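Local coordinates for protein type III Pentaketide Synthase (Neurospora crassa, PDB 3EUO) that is a type III polyketide synthase of the chalcone/stilbene synthase family that makes pentaketides, probably by acyl transfer onto a growing polyketide chain, at residues P166-V171 and L210-G215; R28-S33 and S187-Q192; S265-Y270 and S308-T313; R51-N56 and F201-S206. All coordinates share one frame; numbering follows the deposited sequence.

Contact 1 (P166-V171 and L210-G215); sequences PARILV and LSNGIG
Arg168 folds its side chain across Ser211, whose OG lies over one face of the guanidinium, 3.4 Å from Arg168 CD. The two residues form an antiparallel non-hydrogen-bonded pair where strands 168-175 and 204-211 meet as neighbours in the mixed sheet of the thiolase-like fold. Next along, Ile169 and Leu210 are the hydrogen-bonded pair: Ile169 N donates to Leu210 O (2.8 Å), and Leu210 N returns the bond to Ile169 O. Beyond the strand ends side chains take over. Asn212 stands in the crowded position between its N and carbonyl carbon (chi1 74°), so OD1 accepts from Ala167 N at 2.9 Å and from Ile214 N in an Asx turn; both donors sit above the amide plane. Ser211 OG accepts from Gly213 N, an ST turn, and is also hydrogen-bonded to Glu216. The Arg168 chain, bent at chi2 (-72°), brings its end round to the turn. There NH1 serves Ala167 O, an atom that Asn212 N also grips. In the plane of the guanidinium, Arg168 NH1 (3.0 Å) and Arg168 NH2 (2.8 Å) converge end-on upon one oxygen, Ile214 O.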
loop_
_atom_site.group_PDB
_atom_site.type_symbol
_atom_site.label_atom_id
_atom_site.label_comp_id
_atom_site.label_asym_id
_atom_site.label_seq_id
_atom_site.Cartn_x
_atom_site.Cartn_y
_atom_site.Cartn_z
ATOM N N PRO A 166 -0.206 15.665 18.828
ATOM C CA PRO A 166 -1.342 15.893 17.940
ATOM C C PRO A 166 -1.211 15.062 16.668
ATOM O O PRO A 166 -0.118 14.952 16.095
ATOM C CB PRO A 166 -1.231 17.387 17.596
ATOM C CG PRO A 166 -0.424 17.975 18.703
ATOM C CD PRO A 166 0.566 16.906 19.044
ATOM N N ALA A 167 -2.312 14.447 16.258
ATOM C CA ALA A 167 -2.363 13.772 14.971
ATOM C C ALA A 167 -3.535 14.316 14.187
ATOM O O ALA A 167 -4.655 14.409 14.700
ATOM C CB ALA A 167 -2.493 12.268 15.149
ATOM N N ARG A 168 -3.260 14.690 12.944
ATOM C CA ARG A 168 -4.281 15.099 11.993
ATOM C C ARG A 168 -3.975 14.353 10.707
ATOM O O ARG A 168 -2.968 14.637 10.043
ATOM C CB ARG A 168 -4.224 16.611 11.746
ATOM C CG ARG A 168 -4.239 17.465 13.024
ATOM C CD ARG A 168 -5.617 17.487 13.722
ATOM N NE ARG A 168 -5.593 18.418 14.855
ATOM C CZ ARG A 168 -5.246 18.096 16.102
ATOM N NH1 ARG A 168 -4.902 16.853 16.416
ATOM N NH2 ARG A 168 -5.236 19.033 17.042
ATOM N N ILE A 169 -4.834 13.399 10.356
ATOM C CA ILE A 169 -4.520 12.497 9.254
ATOM C C ILE A 169 -5.431 12.705 8.050
ATOM O O ILE A 169 -6.652 12.611 8.164
ATOM C CB ILE A 169 -4.544 11.015 9.701
ATOM C CG1 ILE A 169 -3.624 10.826 10.923
ATOM C CG2 ILE A 169 -4.171 10.092 8.520
ATOM C CD1 ILE A 169 -3.292 9.381 11.276
ATOM N N LEU A 170 -4.824 12.991 6.898
ATOM C CA LEU A 170 -5.561 13.036 5.648
ATOM C C LEU A 170 -5.787 11.603 5.189
ATOM O O LEU A 170 -4.827 10.901 4.854
ATOM C CB LEU A 170 -4.800 13.832 4.573
ATOM C CG LEU A 170 -5.434 13.887 3.171
ATOM C CD1 LEU A 170 -6.878 14.400 3.204
ATOM C CD2 LEU A 170 -4.610 14.735 2.231
ATOM N N VAL A 171 -7.052 11.187 5.168
ATOM C CA VAL A 171 -7.436 9.848 4.700
ATOM C C VAL A 171 -8.080 9.981 3.325
ATOM O O VAL A 171 -9.117 10.626 3.184
ATOM C CB VAL A 171 -8.420 9.150 5.657
ATOM C CG1 VAL A 171 -8.476 7.643 5.353
ATOM C CG2 VAL A 171 -8.027 9.381 7.118
ATOM N N LEU A 210 -9.033 12.694 9.904
ATOM C CA LEU A 210 -9.193 12.045 11.207
ATOM C C LEU A 210 -8.214 12.664 12.186
ATOM O O LEU A 210 -6.998 12.654 11.952
ATOM C CB LEU A 210 -8.965 10.533 11.130
ATOM C CG LEU A 210 -9.373 9.729 12.377
ATOM C CD1 LEU A 210 -10.900 9.734 12.583
ATOM C CD2 LEU A 210 -8.858 8.297 12.295
ATOM N N SER A 211 -8.752 13.204 13.277
ATOM C CA SER A 211 -7.946 13.825 14.324
ATOM C C SER A 211 -7.962 12.983 15.591
ATOM O O SER A 211 -8.965 12.327 15.886
ATOM C CB SER A 211 -8.499 15.222 14.642
ATOM O OG SER A 211 -7.795 15.806 15.730
ATOM N N ASN A 212 -6.867 13.026 16.354
ATOM C CA ASN A 212 -6.827 12.387 17.674
ATOM C C ASN A 212 -7.154 13.348 18.827
ATOM O O ASN A 212 -6.981 13.002 19.997
ATOM C CB ASN A 212 -5.479 11.694 17.920
ATOM C CG ASN A 212 -4.354 12.676 18.206
ATOM O OD1 ASN A 212 -4.508 13.888 18.028
ATOM N ND2 ASN A 212 -3.207 12.152 18.654
ATOM N N GLY A 213 -7.588 14.558 18.485
ATOM C CA GLY A 213 -8.074 15.512 19.492
ATOM C C GLY A 213 -7.010 16.196 20.347
ATOM O O GLY A 213 -7.309 17.171 21.055
ATOM N N ILE A 214 -5.778 15.691 20.304
ATOM C CA ILE A 214 -4.688 16.312 21.063
ATOM C C ILE A 214 -4.299 17.611 20.368
ATOM O O ILE A 214 -4.101 17.644 19.151
ATOM C CB ILE A 214 -3.468 15.371 21.233
ATOM C CG1 ILE A 214 -3.867 14.122 22.022
ATOM C CG2 ILE A 214 -2.302 16.092 21.939
ATOM C CD1 ILE A 214 -2.768 13.095 22.131
ATOM N N GLY A 215 -4.225 18.689 21.145
ATOM C CA GLY A 215 -3.901 19.997 20.601
ATOM C C GLY A 215 -5.101 20.732 20.034
ATOM O O GLY A 215 -4.950 21.807 19.457
#

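Contact 2 (R28-S33 and S187-Q192); sequences RYHPES and SIDALQ
The imidazole of His30 and the carboxylate of Asp189 cross obliquely, their planes 31° apart, with the ring leaning on the aspartate's methylene: His30 CG is 4.0 Å from Asp189 CB. Asp189 CG is anti to its backbone N (chi1 177°), which carries the carboxylate out from the helix past the ring. A water then joins three groups, donating to Asp189 OD1 and to Pro31 O and accepting from Ser33 OG, each at 2.7 Å. An alanine at His30 would lack the ring that meets the Asp189 methylene, and would probably leave the carboxylate less firmly placed for this water. On the other flank, Gln192 doubles back through its bent chi2 (-60°), bringing its amide up to Ser33. Gln192 NE2 donates in the amide plane to both Ser33 OG and Asp189 O, each at 2.9 Å, the latter along a lone pair, so both its hydrogens are used. Ser33 is the N-cap of helix 34-42, its OG bonded to Met36 N, while Gln192 OE1 receives Ala35 N. The link from helix 20-29 into helix 34-42 thus rests on the C-terminal end of helix 181-191, where Ile188 packs on Ala35, Met36 and Val39.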
loop_
_atom_site.group_PDB
_atom_site.type_symbol
_atom_site.label_atom_id
_atom_site.label_comp_id
_atom_site.label_asym_id
_atom_site.label_seq_id
_atom_site.Cartn_x
_atom_site.Cartn_y
_atom_site.Cartn_z
ATOM N N ARG A 28 -19.124 0.241 -31.118
ATOM C CA ARG A 28 -17.992 0.796 -31.848
ATOM C C ARG A 28 -16.859 -0.217 -32.018
ATOM O O ARG A 28 -16.237 -0.267 -33.071
ATOM C CB ARG A 28 -17.497 2.074 -31.169
ATOM C CG ARG A 28 -16.520 2.892 -31.997
ATOM C CD ARG A 28 -16.184 4.199 -31.288
ATOM N NE ARG A 28 -17.292 5.154 -31.352
ATOM C CZ ARG A 28 -17.514 6.112 -30.456
ATOM N NH1 ARG A 28 -16.715 6.252 -29.404
ATOM N NH2 ARG A 28 -18.542 6.934 -30.606
ATOM N N TYR A 29 -16.608 -1.046 -31.004
ATOM C CA TYR A 29 -15.405 -1.891 -31.025
ATOM C C TYR A 29 -15.598 -3.392 -31.126
ATOM O O TYR A 29 -14.623 -4.117 -31.348
ATOM C CB TYR A 29 -14.465 -1.523 -29.870
ATOM C CG TYR A 29 -13.941 -0.130 -30.067
ATOM C CD1 TYR A 29 -12.986 0.134 -31.050
ATOM C CD2 TYR A 29 -14.452 0.937 -29.333
ATOM C CE1 TYR A 29 -12.529 1.415 -31.268
ATOM C CE2 TYR A 29 -14.001 2.223 -29.543
ATOM C CZ TYR A 29 -13.042 2.455 -30.517
ATOM O OH TYR A 29 -12.598 3.730 -30.743
ATOM N N HIS A 30 -16.835 -3.866 -30.980
ATOM C CA HIS A 30 -17.090 -5.306 -31.013
ATOM C C HIS A 30 -18.377 -5.683 -31.721
ATOM O O HIS A 30 -19.408 -5.031 -31.528
ATOM C CB HIS A 30 -17.072 -5.899 -29.595
ATOM C CG HIS A 30 -15.767 -5.705 -28.889
ATOM N ND1 HIS A 30 -15.568 -4.723 -27.944
ATOM C CD2 HIS A 30 -14.580 -6.343 -29.024
ATOM C CE1 HIS A 30 -14.320 -4.774 -27.513
ATOM N NE2 HIS A 30 -13.697 -5.745 -28.155
ATOM N N PRO A 31 -18.324 -6.749 -32.545
ATOM C CA PRO A 31 -19.566 -7.312 -33.052
ATOM C C PRO A 31 -20.398 -7.836 -31.883
ATOM O O PRO A 31 -19.851 -8.156 -30.816
ATOM C CB PRO A 31 -19.092 -8.492 -33.924
ATOM C CG PRO A 31 -17.668 -8.181 -34.264
ATOM C CD PRO A 31 -17.142 -7.478 -33.046
ATOM N N GLU A 32 -21.708 -7.910 -32.082
ATOM C CA GLU A 32 -22.608 -8.466 -31.090
ATOM C C GLU A 32 -22.236 -9.926 -30.858
ATOM O O GLU A 32 -21.866 -10.630 -31.795
ATOM C CB GLU A 32 -24.068 -8.358 -31.556
ATOM C CG GLU A 32 -24.514 -6.946 -31.966
ATOM C CD GLU A 32 -24.239 -6.616 -33.438
ATOM O OE1 GLU A 32 -23.056 -6.600 -33.868
ATOM O OE2 GLU A 32 -25.223 -6.349 -34.167
ATOM N N SER A 33 -22.294 -10.361 -29.603
ATOM C CA SER A 33 -22.047 -11.757 -29.237
ATOM C C SER A 33 -22.962 -12.095 -28.060
ATOM O O SER A 33 -23.487 -11.179 -27.428
ATOM C CB SER A 33 -20.578 -11.962 -28.843
ATOM O OG SER A 33 -20.253 -11.266 -27.646
ATOM N N SER A 187 -12.266 -8.562 -23.004
ATOM C CA SER A 187 -12.424 -9.846 -22.319
ATOM C C SER A 187 -13.819 -10.441 -22.516
ATOM O O SER A 187 -13.953 -11.645 -22.727
ATOM C CB SER A 187 -12.105 -9.716 -20.831
ATOM O OG SER A 187 -10.723 -9.494 -20.639
ATOM N N ILE A 188 -14.855 -9.602 -22.447
ATOM C CA ILE A 188 -16.227 -10.080 -22.681
ATOM C C ILE A 188 -16.324 -10.738 -24.056
ATOM O O ILE A 188 -16.793 -11.880 -24.192
ATOM C CB ILE A 188 -17.284 -8.947 -22.560
ATOM C CG1 ILE A 188 -17.309 -8.394 -21.136
ATOM C CG2 ILE A 188 -18.695 -9.463 -22.949
ATOM C CD1 ILE A 188 -17.899 -7.000 -21.030
ATOM N N ASP A 189 -15.863 -10.018 -25.071
ATOM C CA ASP A 189 -15.898 -10.508 -26.439
ATOM C C ASP A 189 -15.062 -11.788 -26.600
ATOM O O ASP A 189 -15.573 -12.814 -27.048
ATOM C CB ASP A 189 -15.398 -9.414 -27.386
ATOM C CG ASP A 189 -15.339 -9.870 -28.827
ATOM O OD1 ASP A 189 -16.406 -9.916 -29.471
ATOM O OD2 ASP A 189 -14.221 -10.182 -29.309
ATOM N N ALA A 190 -13.793 -11.729 -26.201
ATOM C CA ALA A 190 -12.844 -12.826 -26.457
ATOM C C ALA A 190 -13.113 -14.093 -25.640
ATOM O O ALA A 190 -12.972 -15.209 -26.150
ATOM C CB ALA A 190 -11.409 -12.348 -26.234
ATOM N N LEU A 191 -13.489 -13.919 -24.379
ATOM C CA LEU A 191 -13.659 -15.052 -23.475
ATOM C C LEU A 191 -15.101 -15.519 -23.413
ATOM O O LEU A 191 -15.388 -16.588 -22.863
ATOM C CB LEU A 191 -13.165 -14.703 -22.073
ATOM C CG LEU A 191 -11.723 -14.208 -21.965
ATOM C CD1 LEU A 191 -11.436 -13.762 -20.552
ATOM C CD2 LEU A 191 -10.720 -15.273 -22.416
ATOM N N GLN A 192 -16.000 -14.715 -23.980
ATOM C CA GLN A 192 -17.435 -14.933 -23.841
ATOM C C GLN A 192 -17.819 -15.185 -22.380
ATOM O O GLN A 192 -18.566 -16.115 -22.082
ATOM C CB GLN A 192 -17.919 -16.068 -24.756
ATOM C CG GLN A 192 -18.003 -15.675 -26.233
ATOM C CD GLN A 192 -18.950 -14.516 -26.462
ATOM O OE1 GLN A 192 -20.170 -14.658 -26.329
ATOM N NE2 GLN A 192 -18.390 -13.350 -26.791
HETATM O O HOH W 1 -18.808 -9.125 -28.529
#

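Contact 3 (S265-Y270 and S308-T313); sequences SLQPTY and SAMGLT
Apolar and sulfur contacts carry the meeting of residues 265-270 with 308-313, and Met310 is their hub. Its chain starts with CG anti to the carbonyl carbon and then bends at both chi2 (-49°) and chi3 (-65°), so that SD and CE curl in against the other helix. Met310 SD rests 3.5 Å from Gln267 CG and 3.9 Å from Leu266 CB, close to the backbone. The terminal methyl goes further and settles over one face of the Tyr270 ring in a CH-pi contact, with Met310 CE 4.0 Å from the ring centroid and displaced toward CG and CD2. Tyr270 holds its ring out to this methyl because CG is anti to the backbone N (chi1 165°). A second, purely aliphatic touch joins Leu266 CD1 to Ala309 CB at 4.0 Å.

These residues bring together helices 258-277, kinked at Pro268, and 300-310 of the C-terminal half of the thiolase-like fold. Leu266 also lies on Cys363 and Phe365 of strand 359-366 and on Met373 of strand 370-378, so it is held between the sheet and Ala309, while Met310 reaches Trp293 of strand 292-295.

The polar contribution is that of Gln267, at the margin. Its amide, turned by the bend at chi2, flanks Ala309 CB with Gln267 CD at 3.8 Å, and NE2 makes a weak hydrogen bond to Lys263 O, one turn back in the same helix.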
loop_
_atom_site.group_PDB
_atom_site.type_symbol
_atom_site.label_atom_id
_atom_site.label_comp_id
_atom_site.label_asym_id
_atom_site.label_seq_id
_atom_site.Cartn_x
_atom_site.Cartn_y
_atom_site.Cartn_z
ATOM N N SER A 265 -22.046 -12.347 6.101
ATOM C CA SER A 265 -21.039 -11.796 7.009
ATOM C C SER A 265 -21.546 -10.652 7.889
ATOM O O SER A 265 -20.918 -10.333 8.903
ATOM C CB SER A 265 -19.804 -11.332 6.230
ATOM O OG SER A 265 -20.086 -10.164 5.480
ATOM N N LEU A 266 -22.676 -10.051 7.512
ATOM C CA LEU A 266 -23.177 -8.835 8.173
ATOM C C LEU A 266 -23.534 -9.028 9.650
ATOM O O LEU A 266 -23.011 -8.329 10.514
ATOM C CB LEU A 266 -24.378 -8.248 7.413
ATOM C CG LEU A 266 -24.176 -7.642 6.013
ATOM C CD1 LEU A 266 -25.504 -7.467 5.324
ATOM C CD2 LEU A 266 -23.425 -6.304 6.059
ATOM N N GLN A 267 -24.421 -9.982 9.930
ATOM C CA GLN A 267 -24.890 -10.232 11.298
ATOM C C GLN A 267 -23.747 -10.518 12.287
ATOM O O GLN A 267 -23.676 -9.873 13.336
ATOM C CB GLN A 267 -25.957 -11.344 11.328
ATOM C CG GLN A 267 -27.169 -11.095 10.406
ATOM C CD GLN A 267 -27.141 -11.887 9.094
ATOM O OE1 GLN A 267 -28.135 -12.545 8.738
ATOM N NE2 GLN A 267 -26.018 -11.819 8.360
ATOM N N PRO A 268 -22.847 -11.474 11.959
ATOM C CA PRO A 268 -21.744 -11.802 12.869
ATOM C C PRO A 268 -20.761 -10.648 13.093
ATOM O O PRO A 268 -20.282 -10.458 14.215
ATOM C CB PRO A 268 -21.031 -12.958 12.157
ATOM C CG PRO A 268 -22.028 -13.496 11.204
ATOM C CD PRO A 268 -22.809 -12.321 10.753
ATOM N N THR A 269 -20.476 -9.886 12.042
ATOM C CA THR A 269 -19.553 -8.749 12.144
ATOM C C THR A 269 -20.184 -7.620 12.962
ATOM O O THR A 269 -19.543 -7.059 13.853
ATOM C CB THR A 269 -19.098 -8.260 10.759
ATOM O OG1 THR A 269 -18.669 -9.387 9.984
ATOM C CG2 THR A 269 -17.935 -7.276 10.888
ATOM N N TYR A 270 -21.453 -7.332 12.679
ATOM C CA TYR A 270 -22.220 -6.333 13.423
ATOM C C TYR A 270 -22.281 -6.668 14.917
ATOM O O TYR A 270 -22.073 -5.794 15.755
ATOM C CB TYR A 270 -23.633 -6.206 12.840
ATOM C CG TYR A 270 -24.605 -5.474 13.727
ATOM C CD1 TYR A 270 -24.727 -4.083 13.668
ATOM C CD2 TYR A 270 -25.401 -6.170 14.636
ATOM C CE1 TYR A 270 -25.610 -3.408 14.493
ATOM C CE2 TYR A 270 -26.290 -5.502 15.461
ATOM C CZ TYR A 270 -26.391 -4.129 15.385
ATOM O OH TYR A 270 -27.273 -3.476 16.210
ATOM N N SER A 308 -32.398 -7.151 4.078
ATOM C CA SER A 308 -32.936 -8.464 4.430
ATOM C C SER A 308 -32.251 -9.037 5.666
ATOM O O SER A 308 -32.922 -9.420 6.628
ATOM C CB SER A 308 -32.799 -9.430 3.248
ATOM O OG SER A 308 -33.220 -10.734 3.601
ATOM N N ALA A 309 -30.921 -9.091 5.632
ATOM C CA ALA A 309 -30.123 -9.692 6.701
ATOM C C ALA A 309 -30.300 -9.002 8.050
ATOM O O ALA A 309 -30.378 -9.671 9.082
ATOM C CB ALA A 309 -28.650 -9.715 6.315
ATOM N N MET A 310 -30.359 -7.670 8.037
ATOM C CA MET A 310 -30.372 -6.894 9.281
ATOM C C MET A 310 -31.750 -6.300 9.610
ATOM O O MET A 310 -31.893 -5.575 10.595
ATOM C CB MET A 310 -29.312 -5.776 9.250
ATOM C CG MET A 310 -27.845 -6.213 9.024
ATOM S SD MET A 310 -27.229 -7.580 10.048
ATOM C CE MET A 310 -27.275 -6.902 11.699
ATOM N N GLY A 311 -32.753 -6.600 8.789
ATOM C CA GLY A 311 -34.103 -6.062 8.986
ATOM C C GLY A 311 -34.187 -4.548 8.881
ATOM O O GLY A 311 -34.702 -3.884 9.793
ATOM N N LEU A 312 -33.700 -4.005 7.762
ATOM C CA LEU A 312 -33.628 -2.557 7.543
ATOM C C LEU A 312 -34.530 -2.104 6.388
ATOM O O LEU A 312 -34.927 -2.916 5.555
ATOM C CB LEU A 312 -32.171 -2.136 7.262
ATOM C CG LEU A 312 -31.107 -2.562 8.279
ATOM C CD1 LEU A 312 -29.691 -2.277 7.771
ATOM C CD2 LEU A 312 -31.343 -1.879 9.624
ATOM N N THR A 313 -34.871 -0.817 6.370
ATOM C CA THR A 313 -35.538 -0.199 5.226
ATOM C C THR A 313 -34.478 0.435 4.329
ATOM O O THR A 313 -33.352 0.662 4.779
ATOM C CB THR A 313 -36.546 0.901 5.649
ATOM O OG1 THR A 313 -35.844 2.025 6.198
ATOM C CG2 THR A 313 -37.563 0.368 6.667
#

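Contact 4 (R51-N56 and F201-S206); sequences RSSIGN and FSDCAS
Three hydrogen bonds tie residues 51-54 to 201-203, and the side-chain torsions decide two of them. Arg51 leaves with CG anti to the carbonyl carbon, runs extended through chi2 and turns at chi3 (-58°), which swings NH1 to Phe201 O at 2.9 Å, nearly along the C=O axis. A leucine in place of Arg51 would have no N-H for the Phe201 carbonyl and would probably loosen the start of the 201-206 segment. Asp203, with CG anti to its carbonyl carbon (chi1 -53°), directs OD2 to Ile54 N at 3.0 Å through the anti lone pair. That oxygen is also bonded to Thr178 OG1, and OD1 takes Ser177 N, so both oxygens of the buried carboxylate are held. Between these, the main chain contributes Asp203 N to Ser52 O (2.9 Å). The Ser202 backbone brings CB to 3.3 Å from Ser52 O, while chi1 (60°) turns OG to Ser330 and His327 O. Ser53 OG, anti to its N, donates to Gly55 O and also bonds Thr178. Strand 51-53, partner of 15-17 in a small antiparallel sheet, is thus pinned to the entrance of strand 204-211 in the large sheet of the thiolase-like fold.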
loop_
_atom_site.group_PDB
_atom_site.type_symbol
_atom_site.label_atom_id
_atom_site.label_comp_id
_atom_site.label_asym_id
_atom_site.label_seq_id
_atom_site.Cartn_x
_atom_site.Cartn_y
_atom_site.Cartn_z
ATOM N N ARG A 51 -23.251 6.929 -14.037
ATOM C CA ARG A 51 -21.934 6.674 -13.454
ATOM C C ARG A 51 -21.022 7.871 -13.706
ATOM O O ARG A 51 -20.973 8.410 -14.809
ATOM C CB ARG A 51 -21.293 5.414 -14.037
ATOM C CG ARG A 51 -21.992 4.101 -13.707
ATOM C CD ARG A 51 -21.317 2.917 -14.425
ATOM N NE ARG A 51 -21.298 3.099 -15.877
ATOM C CZ ARG A 51 -20.220 3.413 -16.597
ATOM N NH1 ARG A 51 -19.029 3.575 -16.015
ATOM N NH2 ARG A 51 -20.332 3.571 -17.912
ATOM N N SER A 52 -20.303 8.284 -12.674
ATOM C CA SER A 52 -19.371 9.396 -12.775
ATOM C C SER A 52 -18.108 8.946 -13.501
ATOM O O SER A 52 -17.607 7.855 -13.241
ATOM C CB SER A 52 -19.030 9.907 -11.380
ATOM O OG SER A 52 -20.154 10.584 -10.820
ATOM N N SER A 53 -17.609 9.785 -14.407
ATOM C CA SER A 53 -16.437 9.442 -15.222
ATOM C C SER A 53 -15.554 10.638 -15.548
ATOM O O SER A 53 -16.041 11.762 -15.733
ATOM C CB SER A 53 -16.876 8.764 -16.520
ATOM O OG SER A 53 -15.770 8.405 -17.327
ATOM N N ILE A 54 -14.251 10.381 -15.630
ATOM C CA ILE A 54 -13.282 11.383 -16.080
ATOM C C ILE A 54 -13.505 11.801 -17.537
ATOM O O ILE A 54 -13.006 12.840 -17.970
ATOM C CB ILE A 54 -11.818 10.908 -15.906
ATOM C CG1 ILE A 54 -11.551 9.618 -16.694
ATOM C CG2 ILE A 54 -11.472 10.756 -14.435
ATOM C CD1 ILE A 54 -10.978 9.846 -18.091
ATOM N N GLY A 55 -14.244 10.988 -18.287
ATOM C CA GLY A 55 -14.489 11.285 -19.700
ATOM C C GLY A 55 -15.846 10.841 -20.214
ATOM O O GLY A 55 -16.621 10.186 -19.514
ATOM N N ASN A 56 -16.138 11.220 -21.453
ATOM C CA ASN A 56 -17.304 10.703 -22.142
ATOM C C ASN A 56 -16.857 9.640 -23.152
ATOM O O ASN A 56 -15.655 9.445 -23.343
ATOM C CB ASN A 56 -18.108 11.845 -22.787
ATOM C CG ASN A 56 -17.341 12.573 -23.873
ATOM O OD1 ASN A 56 -16.468 12.005 -24.532
ATOM N ND2 ASN A 56 -17.679 13.845 -24.075
ATOM N N PHE A 201 -18.903 0.161 -12.262
ATOM C CA PHE A 201 -17.835 0.991 -11.697
ATOM C C PHE A 201 -17.703 2.397 -12.271
ATOM O O PHE A 201 -17.885 2.623 -13.468
ATOM C CB PHE A 201 -16.497 0.246 -11.728
ATOM C CG PHE A 201 -16.406 -0.843 -10.706
ATOM C CD1 PHE A 201 -16.137 -0.538 -9.373
ATOM C CD2 PHE A 201 -16.605 -2.175 -11.070
ATOM C CE1 PHE A 201 -16.053 -1.551 -8.410
ATOM C CE2 PHE A 201 -16.527 -3.199 -10.116
ATOM C CZ PHE A 201 -16.252 -2.885 -8.787
ATOM N N SER A 202 -17.374 3.325 -11.376
ATOM C CA SER A 202 -17.260 4.742 -11.688
ATOM C C SER A 202 -16.015 5.365 -11.037
ATOM O O SER A 202 -15.268 4.686 -10.311
ATOM C CB SER A 202 -18.529 5.469 -11.221
ATOM O OG SER A 202 -18.713 5.320 -9.817
ATOM N N ASP A 203 -15.823 6.662 -11.281
ATOM C CA ASP A 203 -14.626 7.400 -10.877
ATOM C C ASP A 203 -14.982 8.433 -9.810
ATOM O O ASP A 203 -16.028 9.083 -9.896
ATOM C CB ASP A 203 -13.996 8.128 -12.076
ATOM C CG ASP A 203 -13.741 7.210 -13.262
ATOM O OD1 ASP A 203 -13.639 5.980 -13.066
ATOM O OD2 ASP A 203 -13.643 7.726 -14.396
ATOM N N CYS A 204 -14.107 8.580 -8.820
ATOM C CA CYS A 204 -14.336 9.513 -7.719
ATOM C C CYS A 204 -13.096 9.653 -6.860
ATOM O O CYS A 204 -12.262 8.751 -6.805
ATOM C CB CYS A 204 -15.483 9.021 -6.827
ATOM S SG CYS A 204 -15.998 10.182 -5.522
ATOM N N ALA A 205 -12.989 10.786 -6.172
ATOM C CA ALA A 205 -12.039 10.892 -5.067
ATOM C C ALA A 205 -12.779 11.425 -3.866
ATOM O O ALA A 205 -13.672 12.256 -3.999
ATOM C CB ALA A 205 -10.871 11.793 -5.423
ATOM N N SER A 206 -12.418 10.930 -2.688
ATOM C CA SER A 206 -13.041 11.388 -1.461
ATOM C C SER A 206 -12.022 11.346 -0.345
ATOM O O SER A 206 -11.096 10.540 -0.373
ATOM C CB SER A 206 -14.242 10.522 -1.109
ATOM O OG SER A 206 -13.860 9.172 -0.959
#

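Contacts 1 and 4 lie at the two ends of strand 204-211, their centres 29 Å apart, and both reach the large sheet through that strand. Contact 2 is on the surface, its centre about 23 Å from that of contact 4 and about 49 Å from that of contact 1, on the opposite side of the chain's centre from the latter; its helix 181-191 follows strand 168-175. The segments of contacts 1, 2 and 4 alternate along the chain, so the N-terminal half is interlaced, with residues 28-33 and 51-56 meeting partners beyond 186. Contact 3 comes later, in series, in the C-terminal chalcone/stilbene synthase domain, about 18 Å from contact 1 between nearest atoms.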